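PDB 4P5P: ThiJ/PfpI family protein from Francisella tularensis subsp. novicida, which probably acts as a glyoxalase III of the Hsp31-like DJ-1/PfpI family and may serve as a cysteine protease and virulence factor. Local coordinates for residues I35-I40 / A218-L223; D120-N125 / S201-A206; G134-I139 / V172-E177; E154-S159 / Y196-S201. All blocks are in the same frame, centred on the assembly; numbering follows the deposited sequence. Where two conformers were deposited one is given.

From the N terminus, the first segment met is 35-40, which waits for 218-223 near the C terminus; contact 1 therefore closes the longest loop, and the other three nest inside it. Contact 2 (120-125 with 201-206) closes a shorter loop that holds contacts 3 and 4. These two cross: 154-159 lies between the two segments of contact 3 (134-139 and 172-177), while its partner 196-201 follows both. Contacts 2 and 4 share Ser201 at the turn joining strands 197-200 and 203-206. Contact 1 ties helix 212-222 to the loop before strand 40-46, contact 2 helix 112-123 to strand 203-206, contact 3 segment 134-139 to helix 176-182, and contact 4 strand 154-155 to edge strand 197-200.

Contact 1 of 4, residues I35-I40 / A218-L223; sequences IIDKNI and AIKQSL
Lys220 of helix 212-222 reaches across to an Asx turn built by Asp37, in the loop that carries the chain from helix 26-35 into strand 40-46 of the flavodoxin-like core. Asp37 OD1 accepts from Asn39 N at 2.8 Å within a type I turn, which holds the carboxylate in place for its partner. A long, flexible lysine suits the other side: CG lies anti to the backbone N (chi1 -169°), and the chain beyond it is extended. Its NZ makes a salt bridge to Asp37 OD2 at 3.0 Å, coming from above the carboxylate plane. The same ammonium donates to Ile35 O at 3.1 Å, a carbonyl at the last turn of helix 26-35, with a C=O...N angle of 119°.

The aliphatic part of the lysine is used as well, since Ile40 CD1 rests 3.7 Å from Lys220 CE. That methyl also meets Leu223 CD1 at 4.2 Å, and Ile35 CD1 meets Ile219 CG2 at 4.0 Å, the two isoleucines crossing at about a right angle. These branched residues continue into the core: Ile40 and Leu223 both touch Val4 of strand 2-8, and Ile219 touches Ile97. A positive charge set against both a carboxylate and the carbonyl end of a helix would be stabilised twice, and in turn probably keeps Asp37 ionised.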
loop_
_atom_site.group_PDB
_atom_site.type_symbol
_atom_site.label_atom_id
_atom_site.label_comp_id
_atom_site.label_asym_id
_atom_site.label_seq_id
_atom_site.Cartn_x
_atom_site.Cartn_y
_atom_site.Cartn_z
ATOM N N ILE A 35 9.013 -10.866 3.465
ATOM C CA ILE A 35 7.951 -11.862 3.454
ATOM C C ILE A 35 8.280 -13.101 2.619
ATOM O O ILE A 35 7.956 -14.222 3.022
ATOM C CB ILE A 35 6.647 -11.225 2.950
ATOM C CG1 ILE A 35 6.160 -10.189 3.963
ATOM C CG2 ILE A 35 5.553 -12.282 2.742
ATOM C CD1 ILE A 35 5.110 -9.253 3.428
ATOM N N ILE A 36 8.915 -12.914 1.467
ATOM C CA ILE A 36 9.128 -14.029 0.536
ATOM C C ILE A 36 9.979 -15.152 1.131
ATOM O O ILE A 36 11.000 -14.910 1.791
ATOM C CB ILE A 36 9.789 -13.529 -0.775
ATOM C CG1 ILE A 36 9.665 -14.578 -1.878
ATOM C CG2 ILE A 36 11.251 -13.118 -0.544
ATOM C CD1 ILE A 36 10.040 -14.069 -3.249
ATOM N N ASP A 37 9.553 -16.386 0.892
ATOM C CA ASP A 37 10.394 -17.537 1.177
ATOM C C ASP A 37 9.876 -18.721 0.365
ATOM O O ASP A 37 9.017 -18.540 -0.489
ATOM C CB ASP A 37 10.471 -17.819 2.690
ATOM C CG ASP A 37 9.145 -18.239 3.317
ATOM O OD1 ASP A 37 8.280 -18.822 2.638
ATOM O OD2 ASP A 37 8.993 -18.013 4.540
ATOM N N LYS A 38 10.416 -19.916 0.583
ATOM C CA LYS A 38 10.065 -21.044 -0.276
ATOM C C LYS A 38 8.608 -21.468 -0.121
ATOM O O LYS A 38 8.088 -22.203 -0.965
ATOM C CB LYS A 38 10.995 -22.233 -0.008
ATOM C CG LYS A 38 12.383 -21.990 -0.593
ATOM C CD LYS A 38 13.320 -23.138 -0.336
ATOM C CE LYS A 38 14.673 -22.877 -0.954
ATOM N NZ LYS A 38 15.600 -24.017 -0.728
ATOM N N ASN A 39 7.944 -20.998 0.937
ATOM C CA ASN A 39 6.540 -21.331 1.148
ATOM C C ASN A 39 5.588 -20.135 1.027
ATOM O O ASN A 39 4.387 -20.274 1.254
ATOM C CB ASN A 39 6.375 -21.993 2.508
ATOM C CG ASN A 39 6.996 -23.379 2.547
ATOM O OD1 ASN A 39 6.835 -24.171 1.613
ATOM N ND2 ASN A 39 7.732 -23.669 3.614
ATOM N N ILE A 40 6.123 -18.980 0.654
ATOM C CA ILE A 40 5.301 -17.790 0.426
ATOM C C ILE A 40 5.693 -17.118 -0.882
ATOM O O ILE A 40 6.805 -16.605 -1.031
ATOM C CB ILE A 40 5.423 -16.741 1.556
ATOM C CG1 ILE A 40 5.065 -17.335 2.916
ATOM C CG2 ILE A 40 4.493 -15.563 1.285
ATOM C CD1 ILE A 40 5.384 -16.423 4.079
ATOM N N ALA A 218 4.239 -8.073 10.742
ATOM C CA ALA A 218 2.842 -8.245 11.123
ATOM C C ALA A 218 2.056 -9.027 10.066
ATOM O O ALA A 218 1.256 -9.900 10.386
ATOM C CB ALA A 218 2.211 -6.907 11.353
ATOM N N ILE A 219 2.300 -8.709 8.802
ATOM C CA ILE A 219 1.638 -9.408 7.721
ATOM C C ILE A 219 1.988 -10.885 7.749
ATOM O O ILE A 219 1.107 -11.741 7.674
ATOM C CB ILE A 219 2.046 -8.809 6.367
ATOM C CG1 ILE A 219 1.474 -7.396 6.221
ATOM C CG2 ILE A 219 1.564 -9.686 5.210
ATOM C CD1 ILE A 219 2.071 -6.626 5.079
ATOM N N LYS A 220 3.281 -11.180 7.850
ATOM C CA LYS A 220 3.760 -12.549 7.724
ATOM C C LYS A 220 3.171 -13.403 8.830
ATOM O O LYS A 220 2.768 -14.548 8.601
ATOM C CB LYS A 220 5.293 -12.601 7.755
ATOM C CG LYS A 220 5.849 -13.961 7.366
ATOM C CD LYS A 220 7.320 -13.900 7.022
ATOM C CE LYS A 220 7.822 -15.273 6.591
ATOM N NZ LYS A 220 9.050 -15.213 5.744
ATOM N N GLN A 221 3.100 -12.836 10.028
ATOM C CA GLN A 221 2.526 -13.546 11.160
ATOM C C GLN A 221 1.024 -13.789 10.980
ATOM O O GLN A 221 0.521 -14.867 11.310
ATOM C CB GLN A 221 2.775 -12.767 12.446
ATOM C CG GLN A 221 2.323 -13.501 13.691
ATOM C CD GLN A 221 2.800 -12.823 14.955
ATOM O OE1 GLN A 221 3.477 -11.795 14.900
ATOM N NE2 GLN A 221 2.453 -13.394 16.103
ATOM N N SER A 222 0.319 -12.794 10.444
ATOM C CA SER A 222 -1.131 -12.877 10.285
ATOM C C SER A 222 -1.538 -13.891 9.217
ATOM O O SER A 222 -2.673 -14.382 9.224
ATOM C CB SER A 222 -1.709 -11.506 9.941
ATOM O OG SER A 222 -3.127 -11.531 9.976
ATOM N N LEU A 223 -0.621 -14.199 8.300
ATOM C CA LEU A 223 -0.869 -15.209 7.272
ATOM C C LEU A 223 -1.123 -16.589 7.860
ATOM O O LEU A 223 -1.710 -17.449 7.204
ATOM C CB LEU A 223 0.314 -15.313 6.308
ATOM C CG LEU A 223 0.476 -14.207 5.277
ATOM C CD1 LEU A 223 1.777 -14.378 4.501
ATOM C CD2 LEU A 223 -0.719 -14.218 4.338
#

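Contact 2 of 4, residues D120-N125 / S201-A206; sequences DIYAKN and SKIITA
Lys202 NZ donates to Asn125 O at 2.8 Å, the shortest direct bond between the two segments, and with a C=O...N angle of 175° it arrives nearly along the C=O axis. The accepting residue ends helix 112-123 as the C-prime position of a Schellman motif, with Asn125 N bonded to Tyr122 O at 2.9 Å. That position needs a positive phi (56°), which asparagine tolerates better than most residues. Its carbonyl, just past the helix end, is a natural target for a lysine.

The two side chains cross at about a right angle. Asn125 OD1 lies beside the aliphatic part of the extended lysine, 3.5 Å from Lys202 CD. ND2 and NZ, both donors, are merely neighbours. A water bridges Asn125 OD1 (2.7 Å) and Ser201 O (3.1 Å); other acceptors also compete for its protons, so these bonds need not all be made at once. Deeper in, Tyr122 takes over: CG is anti to the backbone N (chi1 -170°), and CE1 comes within 3.9 Å of Ile203 CD1, while Ser201 O sits at the ring edge, 4.3 Å from CE1.

Ser201 and Lys202, both with positive phi as in a type I' turn, link the antiparallel strands 197-200 and 203-206. Tyr122 and Ile121 also pack on Ile128 of strand 127-130, the parallel neighbour of 203-206. Ile204 instead meets Phe215 and Ser222, so this strand lies between helices 112-123 and 212-222.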
loop_
_atom_site.group_PDB
_atom_site.type_symbol
_atom_site.label_atom_id
_atom_site.label_comp_id
_atom_site.label_asym_id
_atom_site.label_seq_id
_atom_site.Cartn_x
_atom_site.Cartn_y
_atom_site.Cartn_z
ATOM N N ASP A 120 -13.220 -9.305 -1.344
ATOM C CA ASP A 120 -13.071 -10.739 -1.488
ATOM C C ASP A 120 -12.117 -11.300 -0.426
ATOM O O ASP A 120 -12.417 -12.296 0.230
ATOM C CB ASP A 120 -12.580 -11.079 -2.898
ATOM C CG ASP A 120 -12.602 -12.566 -3.176
ATOM O OD1 ASP A 120 -11.690 -13.263 -2.683
ATOM O OD2 ASP A 120 -13.528 -13.029 -3.888
ATOM N N ILE A 121 -10.975 -10.651 -0.248
ATOM C CA ILE A 121 -10.017 -11.076 0.766
ATOM C C ILE A 121 -10.611 -10.960 2.181
ATOM O O ILE A 121 -10.479 -11.870 3.015
ATOM C CB ILE A 121 -8.725 -10.247 0.668
ATOM C CG1 ILE A 121 -8.046 -10.452 -0.694
ATOM C CG2 ILE A 121 -7.773 -10.612 1.800
ATOM C CD1 ILE A 121 -7.568 -11.868 -0.957
ATOM N N TYR A 122 -11.271 -9.843 2.440
ATOM C CA TYR A 122 -11.909 -9.590 3.731
ATOM C C TYR A 122 -12.950 -10.657 4.088
ATOM O O TYR A 122 -13.063 -11.074 5.247
ATOM C CB TYR A 122 -12.562 -8.208 3.707
ATOM C CG TYR A 122 -13.066 -7.704 5.041
ATOM C CD1 TYR A 122 -12.202 -7.551 6.116
ATOM C CD2 TYR A 122 -14.400 -7.347 5.213
ATOM C CE1 TYR A 122 -12.657 -7.082 7.336
ATOM C CE2 TYR A 122 -14.863 -6.880 6.433
ATOM C CZ TYR A 122 -13.983 -6.740 7.483
ATOM O OH TYR A 122 -14.420 -6.279 8.706
ATOM N N ALA A 123 -13.695 -11.101 3.079
ATOM C CA ALA A 123 -14.807 -12.031 3.284
ATOM C C ALA A 123 -14.327 -13.409 3.721
ATOM O O ALA A 123 -15.064 -14.141 4.389
ATOM C CB ALA A 123 -15.648 -12.141 2.003
ATOM N N LYS A 124 -13.109 -13.778 3.333
ATOM C CA LYS A 124 -12.540 -15.036 3.797
ATOM C C LYS A 124 -11.539 -14.795 4.922
ATOM O O LYS A 124 -10.747 -15.672 5.260
ATOM C CB LYS A 124 -11.896 -15.789 2.641
ATOM C CG LYS A 124 -10.762 -15.068 1.958
ATOM C CD LYS A 124 -10.313 -15.865 0.752
ATOM C CE LYS A 124 -8.908 -15.509 0.330
ATOM N NZ LYS A 124 -8.487 -16.344 -0.831
ATOM N N ASN A 125 -11.596 -13.604 5.512
ATOM C CA ASN A 125 -10.734 -13.237 6.633
ATOM C C ASN A 125 -9.251 -13.403 6.293
ATOM O O ASN A 125 -8.445 -13.853 7.116
ATOM C CB ASN A 125 -11.090 -14.067 7.873
ATOM C CG ASN A 125 -10.494 -13.497 9.154
ATOM O OD1 ASN A 125 -10.434 -12.279 9.346
ATOM N ND2 ASN A 125 -10.038 -14.381 10.036
ATOM N N SER A 201 -8.706 -6.908 12.952
ATOM C CA SER A 201 -9.471 -7.814 12.096
ATOM C C SER A 201 -8.718 -8.190 10.813
ATOM O O SER A 201 -9.323 -8.311 9.750
ATOM C CB SER A 201 -10.816 -7.176 11.746
ATOM O OG SER A 201 -11.485 -6.753 12.923
ATOM N N LYS A 202 -7.404 -8.372 10.942
ATOM C CA LYS A 202 -6.494 -8.720 9.846
ATOM C C LYS A 202 -6.400 -7.618 8.792
ATOM O O LYS A 202 -5.906 -7.846 7.691
ATOM C CB LYS A 202 -6.899 -10.047 9.205
ATOM C CG LYS A 202 -6.643 -11.263 10.094
ATOM C CD LYS A 202 -6.895 -12.517 9.294
ATOM C CE LYS A 202 -6.517 -13.772 10.017
ATOM N NZ LYS A 202 -6.777 -14.949 9.135
ATOM N N ILE A 203 -6.829 -6.412 9.157
ATOM C CA ILE A 203 -6.513 -5.214 8.399
ATOM C C ILE A 203 -5.303 -4.583 9.075
ATOM O O ILE A 203 -5.395 -4.118 10.211
ATOM C CB ILE A 203 -7.683 -4.221 8.359
ATOM C CG1 ILE A 203 -8.883 -4.864 7.660
ATOM C CG2 ILE A 203 -7.256 -2.931 7.648
ATOM C CD1 ILE A 203 -10.176 -4.065 7.774
ATOM N N ILE A 204 -4.180 -4.579 8.374
ATOM C CA ILE A 204 -2.909 -4.152 8.919
ATOM C C ILE A 204 -2.486 -2.882 8.210
ATOM O O ILE A 204 -2.317 -2.878 6.993
ATOM C CB ILE A 204 -1.836 -5.244 8.756
ATOM C CG1 ILE A 204 -2.290 -6.507 9.497
ATOM C CG2 ILE A 204 -0.496 -4.752 9.288
ATOM C CD1 ILE A 204 -1.461 -7.732 9.189
ATOM N N THR A 205 -2.333 -1.804 8.959
ATOM C CA THR A 205 -1.917 -0.538 8.380
ATOM C C THR A 205 -0.636 -0.037 9.048
ATOM O O THR A 205 -0.326 -0.385 10.190
ATOM C CB THR A 205 -3.032 0.536 8.484
ATOM O OG1 THR A 205 -3.490 0.652 9.834
ATOM C CG2 THR A 205 -4.238 0.177 7.611
ATOM N N ALA A 206 0.128 0.746 8.306
ATOM C CA ALA A 206 1.434 1.218 8.752
ATOM C C ALA A 206 1.589 2.671 8.331
ATOM O O ALA A 206 1.030 3.104 7.326
ATOM C CB ALA A 206 2.547 0.355 8.180
HETATM O O HOH W 1 -11.569 -10.054 8.413
#

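Contact 3 of 4, residues G134-I139 / V172-E177; sequences GVAALI and VPFSLE
The Phe174 ring is met at its edge, near its plane, by Ala136 CB, 4.3 Å from CZ. Ile139 reaches it tip to tip and obliquely, its CD1 lying 3.6 Å from Phe174 CE2. The ring also touches Met105 and Pro109.

Leu176, at the start of helix 176-182, joins the same cluster. Its CD1 approaches Ile139 CD1 to 3.7 Å and Ala136 N, also at 3.7 Å, with Ala136 CB at 4.1 Å. The other methyl, CD2, lies 4.4 Å from Val135 CB. Alanine suits position 136, since a single methyl lets Leu176 come right up to the backbone. Ile139 is long enough for its one terminal methyl, CD1, to sit against both the leucine and the ring.

The segment 134-139 follows Cys132, found here oxidised to 3-sulfinoalanine, and Val135 and Leu138 continue onto Ala130 of strand 127-130. Ser175 caps the start of helix 176-182 through Asp178 N. With no hydrogen bond across the two segments, the contact depends on dispersion and on the burial of methyl and ring carbons, so shape rather than charge sets its geometry.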
loop_
_atom_site.group_PDB
_atom_site.type_symbol
_atom_site.label_atom_id
_atom_site.label_comp_id
_atom_site.label_asym_id
_atom_site.label_seq_id
_atom_site.Cartn_x
_atom_site.Cartn_y
_atom_site.Cartn_z
ATOM N N GLY A 134 -0.588 4.410 0.856
ATOM C CA GLY A 134 -1.277 3.224 0.370
ATOM C C GLY A 134 -2.573 2.936 1.116
ATOM O O GLY A 134 -3.466 2.265 0.603
ATOM N N VAL A 135 -2.686 3.440 2.341
ATOM C CA VAL A 135 -3.896 3.250 3.123
ATOM C C VAL A 135 -5.090 3.949 2.433
ATOM O O VAL A 135 -6.247 3.632 2.719
ATOM C CB VAL A 135 -3.693 3.759 4.590
ATOM C CG1 VAL A 135 -4.918 3.454 5.442
ATOM C CG2 VAL A 135 -2.452 3.096 5.202
ATOM N N ALA A 136 -4.812 4.847 1.483
ATOM C CA ALA A 136 -5.880 5.446 0.657
ATOM C C ALA A 136 -6.716 4.377 -0.057
ATOM O O ALA A 136 -7.876 4.612 -0.413
ATOM C CB ALA A 136 -5.290 6.408 -0.365
ATOM N N ALA A 137 -6.121 3.208 -0.281
ATOM C CA ALA A 137 -6.845 2.084 -0.886
ATOM C C ALA A 137 -8.055 1.643 -0.080
ATOM O O ALA A 137 -8.988 1.073 -0.637
ATOM C CB ALA A 137 -5.932 0.886 -1.071
ATOM N N LEU A 138 -8.039 1.876 1.230
ATOM C CA LEU A 138 -9.059 1.296 2.117
ATOM C C LEU A 138 -10.191 2.235 2.484
ATOM O O LEU A 138 -11.209 1.802 3.020
ATOM C CB LEU A 138 -8.404 0.790 3.402
ATOM C CG LEU A 138 -7.206 -0.143 3.239
ATOM C CD1 LEU A 138 -6.728 -0.603 4.609
ATOM C CD2 LEU A 138 -7.550 -1.344 2.358
ATOM N N ILE A 139 -10.016 3.521 2.208
ATOM C CA ILE A 139 -10.984 4.536 2.650
ATOM C C ILE A 139 -12.432 4.230 2.226
ATOM O O ILE A 139 -13.351 4.346 3.033
ATOM C CB ILE A 139 -10.605 5.913 2.107
ATOM C CG1 ILE A 139 -9.232 6.358 2.634
ATOM C CG2 ILE A 139 -11.629 6.960 2.506
ATOM C CD1 ILE A 139 -8.653 7.485 1.812
ATOM N N VAL A 172 -1.641 17.400 -2.140
ATOM C CA VAL A 172 -2.428 16.171 -2.152
ATOM C C VAL A 172 -3.903 16.549 -2.304
ATOM O O VAL A 172 -4.312 17.629 -1.874
ATOM C CB VAL A 172 -2.200 15.310 -0.881
ATOM C CG1 VAL A 172 -0.810 14.671 -0.898
ATOM C CG2 VAL A 172 -2.428 16.131 0.396
ATOM N N PRO A 173 -4.701 15.681 -2.954
ATOM C CA PRO A 173 -6.097 16.019 -3.266
ATOM C C PRO A 173 -7.026 15.991 -2.049
ATOM O O PRO A 173 -8.126 16.528 -2.099
ATOM C CB PRO A 173 -6.487 14.948 -4.290
ATOM C CG PRO A 173 -5.578 13.787 -3.996
ATOM C CD PRO A 173 -4.303 14.370 -3.501
ATOM N N PHE A 174 -6.573 15.379 -0.964
ATOM C CA PHE A 174 -7.334 15.289 0.274
ATOM C C PHE A 174 -6.343 14.869 1.344
ATOM O O PHE A 174 -5.251 14.405 1.025
ATOM C CB PHE A 174 -8.491 14.286 0.161
ATOM C CG PHE A 174 -8.041 12.878 -0.111
ATOM C CD1 PHE A 174 -7.846 12.443 -1.409
ATOM C CD2 PHE A 174 -7.792 11.998 0.929
ATOM C CE1 PHE A 174 -7.413 11.150 -1.675
ATOM C CE2 PHE A 174 -7.368 10.707 0.678
ATOM C CZ PHE A 174 -7.173 10.283 -0.637
ATOM N N SER A 175 -6.705 15.071 2.604
ATOM C CA SER A 175 -5.898 14.600 3.715
ATOM C C SER A 175 -6.248 13.143 3.998
ATOM O O SER A 175 -7.398 12.810 4.296
ATOM C CB SER A 175 -6.126 15.462 4.962
ATOM O OG SER A 175 -5.906 14.705 6.135
ATOM N N LEU A 176 -5.253 12.276 3.909
ATOM C CA LEU A 176 -5.466 10.860 4.165
ATOM C C LEU A 176 -5.995 10.608 5.575
ATOM O O LEU A 176 -6.967 9.888 5.753
ATOM C CB LEU A 176 -4.165 10.097 3.946
ATOM C CG LEU A 176 -4.221 8.605 4.262
ATOM C CD1 LEU A 176 -5.313 7.886 3.466
ATOM C CD2 LEU A 176 -2.883 7.992 3.968
ATOM N N GLU A 177 -5.323 11.185 6.571
ATOM C CA GLU A 177 -5.772 11.078 7.950
ATOM C C GLU A 177 -7.225 11.518 8.111
ATOM O O GLU A 177 -8.036 10.818 8.723
ATOM C CB GLU A 177 -4.859 11.910 8.864
ATOM C CG GLU A 177 -5.341 11.990 10.301
ATOM C CD GLU A 177 -4.348 12.669 11.241
ATOM O OE1 GLU A 177 -4.762 12.976 12.375
ATOM O OE2 GLU A 177 -3.174 12.885 10.869
#

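Contact 4 of 4, residues E154-S159 / Y196-S201; sequences EVTGFS and YVKSDS
Glu154-Thr156 and Tyr196-Asp200 run roughly antiparallel, their directions 148° apart, with CA of Val155 and CA of Lys198 separated by 5.5 Å; each of the two hydrogen bonds between them uses at least one side chain. Lys198 NZ forms a salt bridge to Glu154 OE2 at 2.9 Å, nearly in line with the C-O bond. Glu154 is extended beyond CG. Lys198 CG packs 3.9 Å from Val155 C; beyond it this flexible chain bends at chi2 (-62°), placing CD, and again at chi3, placing CE, and NZ ends at the carboxylate.

Asp200 grips the backbone instead. Its OD2 accepts from Glu154 N at 2.8 Å, a fairly straight bond (167°) on the anti side of the carboxylate, and its OD1 is held by Ser201 OG at 2.9 Å. Short aspartate suits this place because it can reach the main chain of the neighbouring segment. Glu154 OE1 and Asp200 OD2 are 5.2 Å apart, a like-charge proximity that Lys198 probably offsets.

At the other end, Thr156 OG1 lies in the plane of the Tyr196 ring, at its edge, 3.5 Å from CD2. Ser188 gathers both polar ends: its carbonyl bonds Thr156 OG1, and its hydroxyl bonds Tyr196 OH.

Strand 197-200 is an outermost strand of the mixed central sheet, antiparallel to 203-206, while 154-155 pairs with 186-187 in a small parallel sheet. The small sheet is thus tied to the flavodoxin-like central sheet by bonds that each involve a side chain, helped by that from Thr156 N to Thr205 OG1.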
loop_
_atom_site.group_PDB
_atom_site.type_symbol
_atom_site.label_atom_id
_atom_site.label_comp_id
_atom_site.label_asym_id
_atom_site.label_seq_id
_atom_site.Cartn_x
_atom_site.Cartn_y
_atom_site.Cartn_z
ATOM N N GLU A 154 -9.253 0.167 14.211
ATOM C CA GLU A 154 -8.039 0.915 14.491
ATOM C C GLU A 154 -7.098 0.848 13.299
ATOM O O GLU A 154 -6.707 -0.236 12.868
ATOM C CB GLU A 154 -7.359 0.376 15.745
ATOM C CG GLU A 154 -8.297 0.407 16.933
ATOM C CD GLU A 154 -7.626 0.077 18.238
ATOM O OE1 GLU A 154 -8.343 -0.017 19.260
ATOM O OE2 GLU A 154 -6.389 -0.088 18.247
ATOM N N VAL A 155 -6.780 2.018 12.763
ATOM C CA VAL A 155 -5.892 2.145 11.618
ATOM C C VAL A 155 -4.883 3.267 11.832
ATOM O O VAL A 155 -5.043 4.130 12.712
ATOM C CB VAL A 155 -6.673 2.435 10.296
ATOM C CG1 VAL A 155 -7.746 1.394 10.046
ATOM C CG2 VAL A 155 -7.280 3.846 10.309
ATOM N N THR A 156 -3.833 3.239 11.022
ATOM C CA THR A 156 -2.949 4.375 10.854
ATOM C C THR A 156 -2.687 4.567 9.366
ATOM O O THR A 156 -3.370 3.957 8.527
ATOM C CB THR A 156 -1.624 4.186 11.643
ATOM O OG1 THR A 156 -0.865 5.399 11.620
ATOM C CG2 THR A 156 -0.793 3.043 11.072
ATOM N N GLY A 157 -1.718 5.419 9.053
ATOM C CA GLY A 157 -1.404 5.810 7.689
ATOM C C GLY A 157 -0.640 7.117 7.761
ATOM O O GLY A 157 -0.482 7.668 8.848
ATOM N N PHE A 158 -0.150 7.611 6.627
ATOM C CA PHE A 158 0.683 8.813 6.602
ATOM C C PHE A 158 -0.032 9.976 7.301
ATOM O O PHE A 158 -1.151 10.339 6.941
ATOM C CB PHE A 158 1.032 9.165 5.154
ATOM C CG PHE A 158 2.268 10.009 4.992
ATOM C CD1 PHE A 158 3.536 9.444 5.082
ATOM C CD2 PHE A 158 2.169 11.357 4.715
ATOM C CE1 PHE A 158 4.675 10.220 4.904
ATOM C CE2 PHE A 158 3.295 12.126 4.535
ATOM C CZ PHE A 158 4.549 11.557 4.628
ATOM N N SER A 159 0.620 10.567 8.297
ATOM C CA SER A 159 -0.052 11.508 9.192
ATOM C C SER A 159 -0.076 12.915 8.612
ATOM O O SER A 159 0.752 13.259 7.777
ATOM C CB SER A 159 0.634 11.518 10.562
ATOM O OG SER A 159 1.900 12.137 10.493
ATOM N N TYR A 196 5.247 2.566 13.129
ATOM C CA TYR A 196 3.931 2.446 13.751
ATOM C C TYR A 196 3.021 1.591 12.893
ATOM O O TYR A 196 2.764 1.919 11.736
ATOM C CB TYR A 196 3.315 3.819 13.964
ATOM C CG TYR A 196 2.096 3.820 14.865
ATOM C CD1 TYR A 196 2.192 3.427 16.191
ATOM C CD2 TYR A 196 0.858 4.243 14.404
ATOM C CE1 TYR A 196 1.089 3.448 17.026
ATOM C CE2 TYR A 196 -0.252 4.270 15.239
ATOM C CZ TYR A 196 -0.131 3.868 16.549
ATOM O OH TYR A 196 -1.238 3.886 17.383
ATOM N N VAL A 197 2.559 0.492 13.475
ATOM C CA VAL A 197 1.733 -0.484 12.788
ATOM C C VAL A 197 0.498 -0.817 13.617
ATOM O O VAL A 197 0.593 -1.100 14.808
ATOM C CB VAL A 197 2.523 -1.775 12.498
ATOM C CG1 VAL A 197 1.651 -2.814 11.796
ATOM C CG2 VAL A 197 3.754 -1.455 11.666
ATOM N N LYS A 198 -0.659 -0.789 12.960
ATOM C CA LYS A 198 -1.921 -1.170 13.565
ATOM C C LYS A 198 -2.477 -2.427 12.916
ATOM O O LYS A 198 -2.303 -2.632 11.717
ATOM C CB LYS A 198 -2.932 -0.031 13.432
ATOM C CG LYS A 198 -2.521 1.249 14.176
ATOM C CD LYS A 198 -2.380 1.056 15.692
ATOM C CE LYS A 198 -3.647 0.559 16.330
ATOM N NZ LYS A 198 -3.577 0.533 17.818
ATOM N N SER A 199 -3.133 -3.258 13.719
ATOM C CA SER A 199 -3.732 -4.491 13.237
ATOM C C SER A 199 -5.108 -4.676 13.879
ATOM O O SER A 199 -5.228 -4.756 15.108
ATOM C CB SER A 199 -2.818 -5.678 13.536
ATOM O OG SER A 199 -3.244 -6.837 12.846
ATOM N N ASP A 200 -6.135 -4.740 13.044
ATOM C CA ASP A 200 -7.509 -4.872 13.506
ATOM C C ASP A 200 -8.261 -5.738 12.510
ATOM O O ASP A 200 -8.414 -5.359 11.353
ATOM C CB ASP A 200 -8.163 -3.490 13.632
ATOM C CG ASP A 200 -9.465 -3.521 14.391
ATOM O OD1 ASP A 200 -10.150 -4.563 14.373
ATOM O OD2 ASP A 200 -9.820 -2.501 14.994
ATOM N N SER A 201 -8.706 -6.908 12.952
ATOM C CA SER A 201 -9.471 -7.814 12.096
ATOM C C SER A 201 -8.718 -8.190 10.813
ATOM O O SER A 201 -9.323 -8.311 9.750
ATOM C CB SER A 201 -10.816 -7.176 11.746
ATOM O OG SER A 201 -11.485 -6.753 12.923
#